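Local atomic coordinates of endoglucanase (Fervidobacterium pennivorans DSM 9078, PDB entry 6KDD), a protein that probably cleaves beta-glucosidic bonds within cellulose-like glucans, as an endoglucanase of glycosyl hydrolase family 5. Residues A[38-43]-A[294-299]; A[118-123]-A[162-167]; A[174-179]-A[188-193]. All blocks are in the same frame, centred on the assembly; numbering follows the deposited sequence.

Contact 1. Residues A[38-43]-A[294-299]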
ATOM      1  N   TRP A  38     -11.384   0.280 -13.468  1.00 19.81           N
ATOM      2  CA  TRP A  38     -10.096   0.890 -13.769  1.00 21.53           C
ATOM      3  C   TRP A  38      -9.199  -0.126 -14.464  1.00 22.16           C
ATOM      4  O   TRP A  38      -8.008   0.087 -14.533  1.00 21.16           O
ATOM      5  CB  TRP A  38      -9.424   1.450 -12.502  1.00 20.80           C
ATOM      6  CG  TRP A  38     -10.048   2.700 -11.971  1.00 21.13           C
ATOM      7  CD1 TRP A  38     -11.060   3.426 -12.534  1.00 24.06           C
ATOM      8  CD2 TRP A  38      -9.657   3.411 -10.794  1.00 22.55           C
ATOM      9  NE1 TRP A  38     -11.335   4.524 -11.782  1.00 20.98           N
ATOM     10  CE2 TRP A  38     -10.489   4.551 -10.711  1.00 23.54           C
ATOM     11  CE3 TRP A  38      -8.702   3.177  -9.790  1.00 19.05           C
ATOM     12  CZ2 TRP A  38     -10.361   5.484  -9.685  1.00 23.07           C
ATOM     13  CZ3 TRP A  38      -8.579   4.117  -8.785  1.00 21.78           C
ATOM     14  CH2 TRP A  38      -9.384   5.250  -8.732  1.00 22.58           C
ATOM     15  N   GLY A  39      -9.760  -1.247 -14.922  1.00 20.23           N
ATOM     16  CA  GLY A  39      -9.046  -2.037 -15.914  1.00 25.05           C
ATOM     17  C   GLY A  39      -8.665  -3.420 -15.388  1.00 24.95           C
ATOM     18  O   GLY A  39      -8.275  -4.270 -16.183  1.00 25.74           O
ATOM     19  N   VAL A  40      -8.822  -3.662 -14.064  1.00 19.21           N
ATOM     20  CA  VAL A  40      -8.366  -4.930 -13.480  1.00 19.69           C
ATOM     21  C   VAL A  40      -9.482  -5.561 -12.669  1.00 18.21           C
ATOM     22  O   VAL A  40     -10.127  -4.909 -11.847  1.00 19.93           O
ATOM     23  CB  VAL A  40      -7.117  -4.801 -12.578  1.00 18.82           C
ATOM     24  CG1 VAL A  40      -6.640  -6.179 -12.154  1.00 20.20           C
ATOM     25  CG2 VAL A  40      -5.988  -4.096 -13.320  1.00 17.54           C
ATOM     26  N   ARG A  41      -9.730  -6.843 -12.943  1.00 20.26           N
ATOM     27  CA  ARG A  41     -10.533  -7.671 -12.066  1.00 20.27           C
ATOM     28  C   ARG A  41      -9.585  -8.734 -11.503  1.00 21.11           C
ATOM     29  O   ARG A  41      -8.777  -9.301 -12.228  1.00 21.80           O
ATOM     30  CB  ARG A  41     -11.652  -8.364 -12.851  1.00 22.94           C
ATOM     31  CG  ARG A  41     -12.584  -9.194 -11.974  1.00 27.56           C
ATOM     32  CD  ARG A  41     -13.498 -10.079 -12.823  1.00 35.46           C
ATOM     33  NE  ARG A  41     -14.461 -10.592 -11.862  1.00 44.04           N
ATOM     34  CZ  ARG A  41     -14.397 -11.762 -11.206  1.00 50.22           C
ATOM     35  NH1 ARG A  41     -13.411 -12.633 -11.407  1.00 42.45           N
ATOM     36  NH2 ARG A  41     -15.354 -12.055 -10.344  1.00 52.40           N
ATOM     37  N   ILE A  42      -9.664  -8.982 -10.194  1.00 24.83           N
ATOM     38  CA  ILE A  42      -8.674  -9.851  -9.573  1.00 18.80           C
ATOM     39  C   ILE A  42      -9.040 -11.298  -9.882  1.00 21.02           C
ATOM     40  O   ILE A  42     -10.019 -11.816  -9.381  1.00 22.67           O
ATOM     41  CB  ILE A  42      -8.586  -9.574  -8.055  1.00 20.29           C
ATOM     42  CG1 ILE A  42      -8.367  -8.088  -7.743  1.00 19.16           C
ATOM     43  CG2 ILE A  42      -7.525 -10.466  -7.408  1.00 21.69           C
ATOM     44  CD1 ILE A  42      -8.263  -7.768  -6.244  1.00 19.91           C
ATOM     45  N   GLU A  43      -8.229 -11.958 -10.704  1.00 20.41           N
ATOM     46  CA  GLU A  43      -8.506 -13.344 -11.067  1.00 24.20           C
ATOM     47  C   GLU A  43      -7.802 -14.246 -10.054  1.00 23.32           C
ATOM     48  O   GLU A  43      -6.701 -13.929  -9.626  1.00 21.16           O
ATOM     49  CB  GLU A  43      -7.952 -13.640 -12.460  1.00 23.01           C
ATOM     50  CG  GLU A  43      -8.661 -12.857 -13.571  1.00 34.15           C
ATOM     51  CD  GLU A  43     -10.172 -13.086 -13.628  1.00 40.31           C
ATOM     52  OE1 GLU A  43     -10.625 -14.171 -13.210  1.00 43.15           O
ATOM     53  OE2 GLU A  43     -10.900 -12.179 -14.056  1.00 42.09           O
ATOM     54  N   GLU A 294       2.519  -1.385  -9.706  1.00 16.96           N
ATOM     55  CA  GLU A 294       1.592  -2.404  -9.208  1.00 17.88           C
ATOM     56  C   GLU A 294       1.666  -3.609 -10.149  1.00 19.09           C
ATOM     57  O   GLU A 294       2.525  -3.638 -11.053  1.00 21.73           O
ATOM     58  CB  GLU A 294       0.171  -1.863  -8.998  1.00 19.87           C
ATOM     59  CG  GLU A 294      -0.241  -0.789 -10.004  1.00 20.43           C
ATOM     60  CD  GLU A 294      -0.360  -1.199 -11.460  1.00 23.58           C
ATOM     61  OE1 GLU A 294      -0.525  -2.418 -11.759  1.00 24.15           O
ATOM     62  OE2 GLU A 294      -0.299  -0.288 -12.308  1.00 21.99           O
ATOM     63  N   PHE A 295       0.805  -4.617  -9.919  1.00 17.18           N
ATOM     64  CA  PHE A 295       0.947  -5.924 -10.549  1.00 17.42           C
ATOM     65  C   PHE A 295       0.752  -5.886 -12.068  1.00 19.48           C
ATOM     66  O   PHE A 295       1.665  -6.305 -12.790  1.00 18.07           O
ATOM     67  CB  PHE A 295      -0.025  -6.918  -9.912  1.00 17.59           C
ATOM     68  CG  PHE A 295      -0.144  -8.252 -10.614  1.00 16.55           C
ATOM     69  CD1 PHE A 295       0.971  -9.090 -10.727  1.00 17.95           C
ATOM     70  CD2 PHE A 295      -1.384  -8.713 -11.060  1.00 19.68           C
ATOM     71  CE1 PHE A 295       0.851 -10.338 -11.334  1.00 20.22           C
ATOM     72  CE2 PHE A 295      -1.499  -9.940 -11.698  1.00 20.81           C
ATOM     73  CZ  PHE A 295      -0.378 -10.750 -11.842  1.00 21.23           C
ATOM     74  N   CYS A 296      -0.421  -5.421 -12.566  1.00 19.00           N
ATOM     75  CA  CYS A 296      -0.681  -5.577 -13.999  1.00 21.95           C
ATOM     76  C   CYS A 296      -1.323  -4.392 -14.736  1.00 23.46           C
ATOM     77  O   CYS A 296      -1.789  -4.589 -15.875  1.00 24.97           O
ATOM     78  CB  CYS A 296      -1.567  -6.789 -14.279  1.00 20.49           C
ATOM     79  SG  CYS A 296      -3.162  -6.753 -13.398  1.00 23.11           S
ATOM     80  N   ALA A 297      -1.326  -3.186 -14.186  1.00 21.37           N
ATOM     81  CA  ALA A 297      -1.989  -2.090 -14.912  1.00 23.76           C
ATOM     82  C   ALA A 297      -0.935  -1.104 -15.461  1.00 24.32           C
ATOM     83  O   ALA A 297       0.072  -1.533 -16.002  1.00 25.39           O
ATOM     84  CB  ALA A 297      -3.048  -1.404 -14.045  1.00 20.91           C
ATOM     85  N   GLY A 298      -1.136   0.217 -15.304  1.00 22.54           N
ATOM     86  CA  GLY A 298      -0.269   1.200 -15.943  1.00 23.41           C
ATOM     87  C   GLY A 298       1.181   1.224 -15.445  1.00 24.15           C
ATOM     88  O   GLY A 298       2.038   1.856 -16.077  1.00 25.48           O
ATOM     89  N   PHE A 299       1.434   0.664 -14.250  1.00 19.65           N
ATOM     90  CA  PHE A 299       2.788   0.551 -13.720  1.00 20.18           C
ATOM     91  C   PHE A 299       3.190  -0.917 -13.670  1.00 21.26           C
ATOM     92  O   PHE A 299       4.137  -1.242 -12.983  1.00 22.61           O
ATOM     93  CB  PHE A 299       2.783   1.001 -12.251  1.00 18.78           C
ATOM     94  CG  PHE A 299       2.608   2.479 -11.997  1.00 19.23           C
ATOM     95  CD1 PHE A 299       1.387   3.124 -12.210  1.00 21.48           C
ATOM     96  CD2 PHE A 299       3.644   3.204 -11.447  1.00 17.32           C
ATOM     97  CE1 PHE A 299       1.260   4.472 -11.923  1.00 23.02           C
ATOM     98  CE2 PHE A 299       3.504   4.542 -11.140  1.00 19.02           C
ATOM     99  CZ  PHE A 299       2.324   5.188 -11.416  1.00 22.28           C
TER
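Val-40 packs on Cys-296 and Ala-297, two residues of a turn folded round a flat group, the carboxylate of Glu-294. Ala-297 N donates to the syn lone pair of Glu-294 OE1, on the side of the other oxygen (2.7 Å, N-H...O 163°). Phe-299 N instead reaches OE2 (2.8 Å) from above the carboxylate plane, tilted 38° out of it. These two bonds restrain the carboxylate's rotation and tie the turn from inside. Next to it in the chain, the Phe-295 ring meets Tyr-302 with nearly parallel planes and Tyr-46 at a steeper angle. The contact itself is small and apolar. The sulfur of Cys-296 faces the fork of Val-40, with SG 3.7 Å from CG1 and 3.9 Å from CG2, while CG2 also lies 4.1 Å from Ala-297 CB. Cys-296 holds SG between its backbone N and carbonyl carbon (chi1 57°), which presents the sulfur to the valine. The peptide between Trp-293 and Glu-294 is cis, as is usual at the end of the last strand in family 5 enzymes. Segment 38-43 belongs to the loop between strand 22-25 and helix 45-53; segment 294-299 belongs to the loop leaving strand 289-292. The contact therefore joins loops from the first and last strands of the (beta/alpha)8 (TIM) barrel, with Ile-42 on Phe-47 and Phe-295 on Ile-50 packing against helix 45-53.

Contact 2. Residues A[118-123]-A[162-167]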
ATOM      1  N   VAL A 118     -17.158   7.267  10.128  1.00 33.98           N
ATOM      2  CA  VAL A 118     -17.505   6.272   9.120  1.00 33.85           C
ATOM      3  C   VAL A 118     -16.330   5.311   8.925  1.00 37.17           C
ATOM      4  O   VAL A 118     -16.547   4.093   8.879  1.00 35.66           O
ATOM      5  CB  VAL A 118     -17.917   6.907   7.784  1.00 36.13           C
ATOM      6  CG1 VAL A 118     -18.158   5.868   6.691  1.00 33.99           C
ATOM      7  CG2 VAL A 118     -19.112   7.820   7.930  1.00 36.50           C
ATOM      8  N   LEU A 119     -15.106   5.860   8.790  1.00 33.42           N
ATOM      9  CA  LEU A 119     -13.904   5.027   8.764  1.00 30.88           C
ATOM     10  C   LEU A 119     -13.883   4.116   9.996  1.00 32.96           C
ATOM     11  O   LEU A 119     -13.506   2.960   9.897  1.00 26.93           O
ATOM     12  CB  LEU A 119     -12.605   5.846   8.684  1.00 29.10           C
ATOM     13  CG  LEU A 119     -11.305   5.027   8.500  1.00 28.64           C
ATOM     14  CD1 LEU A 119     -11.311   4.266   7.171  1.00 27.61           C
ATOM     15  CD2 LEU A 119     -10.043   5.867   8.650  1.00 32.32           C
ATOM     16  N   VAL A 120     -14.254   4.651  11.171  1.00 27.63           N
ATOM     17  CA  VAL A 120     -14.209   3.874  12.397  1.00 30.50           C
ATOM     18  C   VAL A 120     -15.131   2.659  12.259  1.00 27.39           C
ATOM     19  O   VAL A 120     -14.726   1.549  12.608  1.00 29.72           O
ATOM     20  CB  VAL A 120     -14.507   4.723  13.663  1.00 34.49           C
ATOM     21  CG1 VAL A 120     -14.844   3.829  14.860  1.00 33.26           C
ATOM     22  CG2 VAL A 120     -13.309   5.585  14.043  1.00 28.12           C
ATOM     23  N   GLU A 121     -16.329   2.882  11.700  1.00 28.78           N
ATOM     24  CA  GLU A 121     -17.358   1.857  11.605  1.00 31.70           C
ATOM     25  C   GLU A 121     -17.044   0.848  10.504  1.00 33.49           C
ATOM     26  O   GLU A 121     -17.372  -0.339  10.626  1.00 23.59           O
ATOM     27  CB  GLU A 121     -18.734   2.484  11.364  1.00 31.77           C
ATOM     28  CG  GLU A 121     -19.333   3.121  12.625  1.00 37.44           C
ATOM     29  CD  GLU A 121     -19.268   2.278  13.895  1.00 41.11           C
ATOM     30  OE1 GLU A 121     -19.661   1.087  13.853  1.00 41.39           O
ATOM     31  OE2 GLU A 121     -18.782   2.786  14.916  1.00 42.86           O
ATOM     32  N   ILE A 122     -16.433   1.334   9.411  1.00 27.61           N
ATOM     33  CA  ILE A 122     -15.984   0.430   8.361  1.00 25.47           C
ATOM     34  C   ILE A 122     -15.040  -0.573   8.987  1.00 23.25           C
ATOM     35  O   ILE A 122     -15.221  -1.785   8.830  1.00 32.72           O
ATOM     36  CB  ILE A 122     -15.365   1.209   7.163  1.00 25.98           C
ATOM     37  CG1 ILE A 122     -16.482   1.867   6.355  1.00 23.37           C
ATOM     38  CG2 ILE A 122     -14.559   0.261   6.267  1.00 25.64           C
ATOM     39  CD1 ILE A 122     -16.025   2.887   5.289  1.00 29.30           C
ATOM     40  N   TRP A 123     -14.045  -0.071   9.707  1.00 23.84           N
ATOM     41  CA  TRP A 123     -13.059  -0.921  10.324  1.00 25.12           C
ATOM     42  C   TRP A 123     -13.671  -1.815  11.404  1.00 30.30           C
ATOM     43  O   TRP A 123     -13.158  -2.905  11.631  1.00 23.70           O
ATOM     44  CB  TRP A 123     -11.840  -0.128  10.786  1.00 25.65           C
ATOM     45  CG  TRP A 123     -10.893  -0.048   9.626  1.00 30.66           C
ATOM     46  CD1 TRP A 123     -10.550   1.041   8.865  1.00 30.75           C
ATOM     47  CD2 TRP A 123     -10.262  -1.188   9.027  1.00 25.00           C
ATOM     48  NE1 TRP A 123      -9.672   0.658   7.877  1.00 28.02           N
ATOM     49  CE2 TRP A 123      -9.465  -0.700   7.967  1.00 26.41           C
ATOM     50  CE3 TRP A 123     -10.240  -2.559   9.343  1.00 23.21           C
ATOM     51  CZ2 TRP A 123      -8.743  -1.572   7.150  1.00 25.03           C
ATOM     52  CZ3 TRP A 123      -9.473  -3.408   8.577  1.00 24.37           C
ATOM     53  CH2 TRP A 123      -8.759  -2.918   7.476  1.00 23.07           C
ATOM     54  N   LEU A 162      -7.853   2.242  15.546  1.00 28.45           N
ATOM     55  CA  LEU A 162      -7.054   1.141  16.062  1.00 34.98           C
ATOM     56  C   LEU A 162      -7.708   0.562  17.313  1.00 39.90           C
ATOM     57  O   LEU A 162      -7.778  -0.661  17.478  1.00 33.42           O
ATOM     58  CB  LEU A 162      -5.640   1.634  16.374  1.00 32.08           C
ATOM     59  CG  LEU A 162      -4.715   0.602  17.013  1.00 40.99           C
ATOM     60  CD1 LEU A 162      -4.489  -0.613  16.101  1.00 34.99           C
ATOM     61  CD2 LEU A 162      -3.386   1.238  17.378  1.00 33.46           C
ATOM     62  N   LYS A 163      -8.172   1.468  18.184  1.00 40.47           N
ATOM     63  CA  LYS A 163      -8.863   1.061  19.395  1.00 47.59           C
ATOM     64  C   LYS A 163      -9.949   0.048  19.038  1.00 45.18           C
ATOM     65  O   LYS A 163      -9.980  -1.045  19.620  1.00 41.85           O
ATOM     66  CB  LYS A 163      -9.450   2.261  20.149  1.00 49.75           C
ATOM     67  CG  LYS A 163     -10.056   1.928  21.509  1.00 52.94           C
ATOM     68  CD  LYS A 163      -9.064   1.325  22.512  1.00 58.22           C
ATOM     69  CE  LYS A 163      -9.589   1.293  23.939  1.00 65.81           C
ATOM     70  NZ  LYS A 163     -10.790   0.431  24.083  1.00 58.67           N
ATOM     71  N   VAL A 164     -10.806   0.405  18.067  1.00 40.42           N
ATOM     72  CA  VAL A 164     -11.897  -0.500  17.730  1.00 40.62           C
ATOM     73  C   VAL A 164     -11.423  -1.785  17.048  1.00 39.56           C
ATOM     74  O   VAL A 164     -11.996  -2.839  17.314  1.00 41.98           O
ATOM     75  CB  VAL A 164     -13.138   0.148  17.087  1.00 41.65           C
ATOM     76  CG1 VAL A 164     -13.368   1.557  17.602  1.00 45.82           C
ATOM     77  CG2 VAL A 164     -13.197   0.075  15.576  1.00 43.77           C
ATOM     78  N   ILE A 165     -10.377  -1.730  16.206  1.00 35.35           N
ATOM     79  CA  ILE A 165      -9.885  -2.967  15.599  1.00 31.05           C
ATOM     80  C   ILE A 165      -9.427  -3.894  16.721  1.00 32.38           C
ATOM     81  O   ILE A 165      -9.670  -5.110  16.701  1.00 33.50           O
ATOM     82  CB  ILE A 165      -8.741  -2.660  14.613  1.00 27.36           C
ATOM     83  CG1 ILE A 165      -9.257  -1.888  13.395  1.00 26.59           C
ATOM     84  CG2 ILE A 165      -7.965  -3.913  14.227  1.00 26.65           C
ATOM     85  CD1 ILE A 165      -8.149  -1.308  12.510  1.00 28.50           C
ATOM     86  N   ARG A 166      -8.791  -3.288  17.730  1.00 33.35           N
ATOM     87  CA  ARG A 166      -8.155  -4.045  18.803  1.00 36.40           C
ATOM     88  C   ARG A 166      -9.190  -4.737  19.691  1.00 35.71           C
ATOM     89  O   ARG A 166      -8.854  -5.685  20.396  1.00 37.40           O
ATOM     90  CB  ARG A 166      -7.246  -3.148  19.645  1.00 37.40           C
ATOM     91  CG  ARG A 166      -5.946  -2.757  18.967  1.00 33.65           C
ATOM     92  CD  ARG A 166      -4.983  -3.912  18.995  1.00 37.11           C
ATOM     93  NE  ARG A 166      -3.722  -3.673  18.305  1.00 39.52           N
ATOM     94  CZ  ARG A 166      -3.345  -4.311  17.201  1.00 41.48           C
ATOM     95  NH1 ARG A 166      -4.152  -5.208  16.644  1.00 39.35           N
ATOM     96  NH2 ARG A 166      -2.163  -4.048  16.674  1.00 37.73           N
ATOM     97  N   GLU A 167     -10.440  -4.267  19.656  1.00 33.60           N
ATOM     98  CA  GLU A 167     -11.477  -4.845  20.498  1.00 39.09           C
ATOM     99  C   GLU A 167     -11.743  -6.277  20.047  1.00 41.47           C
ATOM    100  O   GLU A 167     -11.977  -7.151  20.877  1.00 38.91           O
ATOM    101  CB  GLU A 167     -12.796  -4.073  20.373  1.00 37.42           C
ATOM    102  CG  GLU A 167     -12.752  -2.705  21.039  1.00 49.66           C
ATOM    103  CD  GLU A 167     -14.013  -1.858  20.903  1.00 50.58           C
ATOM    104  OE1 GLU A 167     -14.094  -0.833  21.593  1.00 61.47           O
ATOM    105  OE2 GLU A 167     -14.922  -2.223  20.128  1.00 53.59           O
TER
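Val-120 turns CG1 opposite its backbone N (chi1 164°), which sends that methyl across to Val-164, whose own chi1 of -32° departs from a staggered position and swings both methyls into the gap. The setting is the outer helical layer of a (beta/alpha)8, or TIM, barrel: helix 112-129 lies beside helix 151-168, with strand 137-140 between them in the chain. The two valines cross at about a right angle, and their CG1 atoms stand 3.9 Å apart. Val-164 CG2 also rests 3.6 Å from the backbone oxygen Val-120 O, so this methyl packs against the main chain of the facing helix as well as its side chain. Nearer the barrel, Trp-123 and Ile-165 meet obliquely. Ile-165 runs out along its CG1 branch: CG1 lies 4.1 Å from Trp-123 CB, and the terminal methyl CD1 meets the indole near CD2 and CE3. Val-161 of helix 151-168 touches both Val-120 and Trp-123, extending the apolar seam, and Val-174 of the barrel wall backs Ile-165. The interface thus passes from partly exposed valines at the outside to a buried indole inside. Trp-123 NE1 donates to Ile-141 O, which helps fix the ring's rotation from its pyrrole side. Ile-165 CD1 comes to 4.0 Å from Trp-123 CE3 and 4.1 Å from Trp-123 CD2.

Contact 3. Residues A[174-179]-A[188-193]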
ATOM      1  N   VAL A 174      -1.311  -4.053  12.371  1.00 25.48           N
ATOM      2  CA  VAL A 174      -2.045  -2.964  11.748  1.00 24.87           C
ATOM      3  C   VAL A 174      -1.010  -1.993  11.173  1.00 27.80           C
ATOM      4  O   VAL A 174       0.011  -1.695  11.809  1.00 25.37           O
ATOM      5  CB  VAL A 174      -3.028  -2.296  12.730  1.00 24.49           C
ATOM      6  CG1 VAL A 174      -3.770  -1.129  12.093  1.00 26.10           C
ATOM      7  CG2 VAL A 174      -4.041  -3.312  13.224  1.00 28.39           C
ATOM      8  N   ILE A 175      -1.231  -1.603   9.914  1.00 29.52           N
ATOM      9  CA  ILE A 175      -0.247  -0.766   9.237  1.00 27.00           C
ATOM     10  C   ILE A 175      -0.737   0.674   9.346  1.00 25.19           C
ATOM     11  O   ILE A 175      -1.889   0.954   9.049  1.00 23.71           O
ATOM     12  CB  ILE A 175      -0.040  -1.246   7.780  1.00 22.19           C
ATOM     13  CG1 ILE A 175       0.679  -2.602   7.797  1.00 25.66           C
ATOM     14  CG2 ILE A 175       0.789  -0.239   7.006  1.00 23.90           C
ATOM     15  CD1 ILE A 175       0.513  -3.381   6.530  1.00 25.03           C
ATOM     16  N   ILE A 176       0.141   1.580   9.801  1.00 26.32           N
ATOM     17  CA  ILE A 176      -0.238   2.987   9.925  1.00 26.86           C
ATOM     18  C   ILE A 176       0.584   3.768   8.904  1.00 25.20           C
ATOM     19  O   ILE A 176       1.826   3.767   8.968  1.00 25.80           O
ATOM     20  CB  ILE A 176       0.102   3.535  11.340  1.00 27.51           C
ATOM     21  CG1 ILE A 176      -0.421   2.597  12.443  1.00 27.90           C
ATOM     22  CG2 ILE A 176      -0.428   4.957  11.487  1.00 25.76           C
ATOM     23  CD1 ILE A 176      -1.952   2.440  12.406  1.00 29.18           C
ATOM     24  N   ASP A 177      -0.126   4.418   7.987  1.00 25.14           N
ATOM     25  CA  ASP A 177       0.547   5.139   6.920  1.00 25.59           C
ATOM     26  C   ASP A 177       1.001   6.496   7.485  1.00 24.48           C
ATOM     27  O   ASP A 177       0.290   7.084   8.273  1.00 25.78           O
ATOM     28  CB  ASP A 177      -0.436   5.455   5.787  1.00 23.90           C
ATOM     29  CG  ASP A 177      -0.722   4.281   4.835  1.00 27.04           C
ATOM     30  OD1 ASP A 177      -0.786   3.109   5.299  1.00 26.12           O
ATOM     31  OD2 ASP A 177      -0.896   4.541   3.647  1.00 24.59           O
ATOM     32  N   ALA A 178       2.139   6.998   7.012  1.00 27.73           N
ATOM     33  CA  ALA A 178       2.473   8.413   7.145  1.00 27.77           C
ATOM     34  C   ALA A 178       1.428   9.298   6.464  1.00 28.14           C
ATOM     35  O   ALA A 178       0.774   8.880   5.512  1.00 27.61           O
ATOM     36  CB  ALA A 178       3.893   8.663   6.680  1.00 24.16           C
ATOM     37  N   PRO A 179       1.182  10.557   6.946  1.00 29.02           N
ATOM     38  CA  PRO A 179       0.248  11.467   6.276  1.00 26.25           C
ATOM     39  C   PRO A 179       0.957  12.123   5.073  1.00 24.94           C
ATOM     40  O   PRO A 179       2.032  11.660   4.672  1.00 26.81           O
ATOM     41  CB  PRO A 179      -0.082  12.456   7.414  1.00 28.10           C
ATOM     42  CG  PRO A 179       1.200  12.531   8.191  1.00 30.14           C
ATOM     43  CD  PRO A 179       1.757  11.125   8.188  1.00 30.41           C
ATOM     44  N   ARG A 188       8.246  11.659  10.207  1.00 41.84           N
ATOM     45  CA  ARG A 188       8.580  12.418  11.407  1.00 42.57           C
ATOM     46  C   ARG A 188       7.350  13.127  11.973  1.00 40.29           C
ATOM     47  O   ARG A 188       7.312  13.431  13.165  1.00 41.29           O
ATOM     48  CB  ARG A 188       9.702  13.427  11.140  1.00 51.18           C
ATOM     49  CG  ARG A 188      11.035  12.795  10.772  1.00 55.74           C
ATOM     50  CD  ARG A 188      12.188  13.215  11.664  1.00 64.08           C
ATOM     51  NE  ARG A 188      13.285  12.367  11.230  1.00 73.24           N
ATOM     52  CZ  ARG A 188      14.450  12.789  10.753  1.00 83.51           C
ATOM     53  NH1 ARG A 188      14.718  14.084  10.685  1.00 90.79           N
ATOM     54  NH2 ARG A 188      15.348  11.901  10.361  1.00 84.77           N
ATOM     55  N   SER A 189       6.308  13.351  11.162  1.00 33.59           N
ATOM     56  CA  SER A 189       5.151  14.049  11.707  1.00 35.38           C
ATOM     57  C   SER A 189       4.067  13.096  12.248  1.00 41.25           C
ATOM     58  O   SER A 189       2.950  13.498  12.599  1.00 41.35           O
ATOM     59  CB  SER A 189       4.654  15.106  10.761  1.00 41.65           C
ATOM     60  OG  SER A 189       3.571  14.630  10.002  1.00 57.80           O
ATOM     61  N   LEU A 190       4.420  11.820  12.411  1.00 39.51           N
ATOM     62  CA  LEU A 190       3.463  10.827  12.889  1.00 44.66           C
ATOM     63  C   LEU A 190       3.619  10.668  14.405  1.00 43.97           C
ATOM     64  O   LEU A 190       4.723  10.460  14.887  1.00 49.00           O
ATOM     65  CB  LEU A 190       3.825   9.542  12.138  1.00 41.08           C
ATOM     66  CG  LEU A 190       2.790   8.436  11.989  1.00 42.40           C
ATOM     67  CD1 LEU A 190       1.482   8.909  11.383  1.00 35.93           C
ATOM     68  CD2 LEU A 190       3.417   7.310  11.178  1.00 39.77           C
ATOM     69  N   LYS A 191       2.518  10.774  15.156  1.00 40.64           N
ATOM     70  CA  LYS A 191       2.526  10.441  16.577  1.00 46.41           C
ATOM     71  C   LYS A 191       2.154   8.973  16.820  1.00 41.75           C
ATOM     72  O   LYS A 191       0.998   8.595  16.703  1.00 39.13           O
ATOM     73  CB  LYS A 191       1.575  11.375  17.332  1.00 53.53           C
ATOM     74  CG  LYS A 191       1.854  11.491  18.826  1.00 64.04           C
ATOM     75  CD  LYS A 191       0.866  12.367  19.570  1.00 72.22           C
ATOM     76  CE  LYS A 191       0.827  13.794  19.061  1.00 79.11           C
ATOM     77  NZ  LYS A 191      -0.536  14.372  19.167  1.00 76.48           N
ATOM     78  N   LEU A 192       3.138   8.149  17.200  1.00 41.65           N
ATOM     79  CA  LEU A 192       2.938   6.720  17.398  1.00 40.70           C
ATOM     80  C   LEU A 192       2.231   6.439  18.724  1.00 47.27           C
ATOM     81  O   LEU A 192       2.572   7.012  19.750  1.00 51.37           O
ATOM     82  CB  LEU A 192       4.295   6.007  17.370  1.00 39.77           C
ATOM     83  CG  LEU A 192       5.019   6.024  16.024  1.00 42.21           C
ATOM     84  CD1 LEU A 192       6.397   5.386  16.146  1.00 43.11           C
ATOM     85  CD2 LEU A 192       4.207   5.314  14.954  1.00 41.43           C
ATOM     86  N   VAL A 193       1.270   5.508  18.705  1.00 53.91           N
ATOM     87  CA  VAL A 193       0.614   5.030  19.915  1.00 47.69           C
ATOM     88  C   VAL A 193       1.496   3.948  20.536  1.00 47.31           C
ATOM     89  O   VAL A 193       2.460   3.481  19.924  1.00 42.93           O
ATOM     90  CB  VAL A 193      -0.796   4.482  19.611  1.00 51.60           C
ATOM     91  CG1 VAL A 193      -1.739   5.546  19.095  1.00 54.04           C
ATOM     92  CG2 VAL A 193      -0.741   3.324  18.635  1.00 49.08           C
TER
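Leu-190 fits against the end of strand 174-177 and the turn that follows, and its isobutyl group makes the tight part of the contact. CD1 does most of the touching: it lies 3.8 Å from the backbone oxygen Asp-177 O and 3.9 Å from Pro-179 CD, with Ile-176 CG2 farther off at 4.4 Å. The other methyl, CD2, approaches the main chain at Ala-178 CA (4.3 Å). With chi1 at -159°, CG of Leu-190 extends away from the backbone N and carries both methyls to the strand end. Val-200 of the neighbouring strand 198-204 also touches Leu-190. The outer side is looser and exposed: there Ser-189 meets the proline only through OG, 3.6 Å from Pro-179 CG, and that hydroxyl is weakly hydrogen-bonded to Ala-186 O. Alternation along the strand divides its faces. Ile-176 points to this loop and the helical layer, whereas Asp-177 points away from it, its OD2 accepting from Glu-144 N, and touches His-203. Segment 188-193 belongs to the crossover from strand 174-177 to parallel strand 198-204 of the TIM barrel. On helix 151-168, Asn-155 bonds Ser-189 O and Lys-191 N of the loop, and Trp-154 NE1 donates to Asp-177 O of the strand. The chemistry implies a division of labour: apolar packing joins loop to strand, while this helix supplies hydrogen bonds to the main chain of both.

All three contacts belong to one eight-stranded parallel barrel and its surrounding helices. Contact 1 links residues far apart in sequence, and contacts 2 and 3 follow one another within the interval between its two segments. Contact 1 joins loops after strands 22-25 and 289-292, neighbours where the barrel closes; its centre is about 28 Å from each of the other two, and it lies across the chain's centre from contact 3. Contacts 2 and 3, about 16 Å apart between centres, touch directly: Leu-162 of helix 151-168 packs on Val-174 of the next strand and on Val-193. Contacts 2 and 3 thus tie the helical layer to the barrel wall, while contact 1 joins first and last strands' loops.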